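DYNE7 (Micromonospora chersina, PDB 2XEM) acts as a hot-dog fold thioesterase in biosynthesis of the enediyne dynemicin, probably releasing a polyene chain from its polyketide synthase carrier. Local coordinates at the interface of chains A and B. Numbering follows the deposited sequence. Chains: chain A/B, DYNE7.

The interface of chains A and B. Residues chain A 19, 22-24, 26; chain B 22-24.
A:Thr22 and B:Leu24 meet where the loops that follow the short 3-10 helix 19-21 of two hot-dog fold thioesterase subunits pack against each other about a two-fold axis. This patch belongs to an interface of the deposited four-chain assembly and is likely to contribute to subunit association. The hydroxyl OG1 of A:Thr22 accepts the backbone N-H of B:Leu24, with 2.9 Å from OG1 to N and an angle of 144° at the hydrogen, so the bond is moderately bent. Its chi1 of 69° sets OG1 between the backbone N and the carbonyl carbon, from where the same oxygen also donates to the carbonyl O of A:Phe19, 2.6 Å away. That donor lies in the carbonyl plane on a lone pair. Donating within its own chain while accepting across the interface probably restrains the hydroxyl's rotation. An alanine here would probably leave the N-H of B:Leu24 without its acceptor and the carbonyl O of A:Phe19 without this donor, weakening the tie between loop and 3-10 helix. The twin bond joins the N of A:Leu24 to OG1 of B:Thr22 at 3.0 Å.

Beside this pair, the isobutyl group of B:Leu24 reaches toward A:Phe19; with CD1 anti to CA, chi2 180°, the other methyl, CD2, is the branch turned to one face of the ring. CD2 sits 3.6 Å from the ring centroid, displaced toward the rim, in a CH-pi contact whose exact fit is doubtful because the methyl is modelled too close to the rim. B:Asn23 flanks the ring more loosely, its amide plane moderately tilted from that of the phenyl group, while its CB packs against the carbonyl O of A:Phe19. Near the axis the backbones themselves touch, with CA of A:Asn23 3.7 Å from CA of B:Asn23. A water molecule bridges the carbonyl oxygens of the two leucines, 2.8 Å from O of A:Leu24 and 2.6 Å from O of B:Leu24.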
# COMPACT_ATOMS: atom_id res chain seq x y z
N PHE A 19 6.02 -7.97 -6.35
CA PHE A 19 5.76 -8.88 -5.23
C PHE A 19 4.87 -8.25 -4.14
O PHE A 19 4.04 -8.94 -3.57
CB PHE A 19 7.05 -9.38 -4.64
CG PHE A 19 7.65 -10.59 -5.32
CD1 PHE A 19 7.83 -10.63 -6.70
CD2 PHE A 19 8.23 -11.60 -4.57
CE1 PHE A 19 8.45 -11.72 -7.33
CE2 PHE A 19 8.85 -12.70 -5.20
CZ PHE A 19 8.93 -12.76 -6.57
N THR A 22 1.20 -8.84 -4.54
CA THR A 22 0.69 -10.20 -4.37
C THR A 22 0.28 -10.38 -2.91
O THR A 22 0.29 -9.42 -2.12
CB THR A 22 1.71 -11.23 -4.89
OG1 THR A 22 2.86 -11.25 -4.05
CG2 THR A 22 2.09 -11.00 -6.37
N ASN A 23 -0.15 -11.60 -2.55
CA ASN A 23 -0.49 -11.96 -1.18
C ASN A 23 -0.23 -13.43 -1.02
O ASN A 23 0.14 -14.09 -2.00
CB ASN A 23 -1.93 -11.54 -0.85
CG ASN A 23 -2.97 -12.38 -1.55
OD1 ASN A 23 -3.51 -13.29 -0.95
ND2 ASN A 23 -3.18 -12.16 -2.84
N LEU A 24 -0.40 -13.97 0.19
CA LEU A 24 -0.08 -15.38 0.47
C LEU A 24 -0.81 -16.40 -0.41
O LEU A 24 -0.29 -17.49 -0.63
CB LEU A 24 -0.16 -15.72 1.95
CG LEU A 24 -1.54 -15.74 2.56
CD1 LEU A 24 -2.14 -17.15 2.51
CD2 LEU A 24 -1.47 -15.31 4.00
N GLY A 26 -1.06 -16.18 -3.49
CA GLY A 26 -0.13 -16.26 -4.61
C GLY A 26 -0.54 -15.42 -5.80
O GLY A 26 0.22 -15.32 -6.77
N THR B 22 0.87 -9.27 3.07
CA THR B 22 1.64 -10.44 2.76
C THR B 22 2.07 -10.40 1.28
O THR B 22 1.83 -9.40 0.60
CB THR B 22 0.88 -11.73 3.17
OG1 THR B 22 -0.25 -11.89 2.31
CG2 THR B 22 0.47 -11.73 4.67
N ASN B 23 2.74 -11.45 0.82
CA ASN B 23 3.16 -11.59 -0.57
C ASN B 23 3.23 -13.08 -0.89
O ASN B 23 2.99 -13.90 0.00
CB ASN B 23 4.48 -10.84 -0.82
CG ASN B 23 5.67 -11.51 -0.22
OD1 ASN B 23 6.43 -12.18 -0.92
ND2 ASN B 23 5.84 -11.39 1.07
N LEU B 24 3.47 -13.43 -2.16
CA LEU B 24 3.44 -14.81 -2.61
C LEU B 24 4.40 -15.75 -1.85
O LEU B 24 4.10 -16.93 -1.76
CB LEU B 24 3.63 -14.88 -4.14
CG LEU B 24 5.04 -14.70 -4.71
CD1 LEU B 24 5.01 -14.79 -6.19
CD2 LEU B 24 5.64 -13.37 -4.34
O HOH W 1 1.84 -18.07 -2.40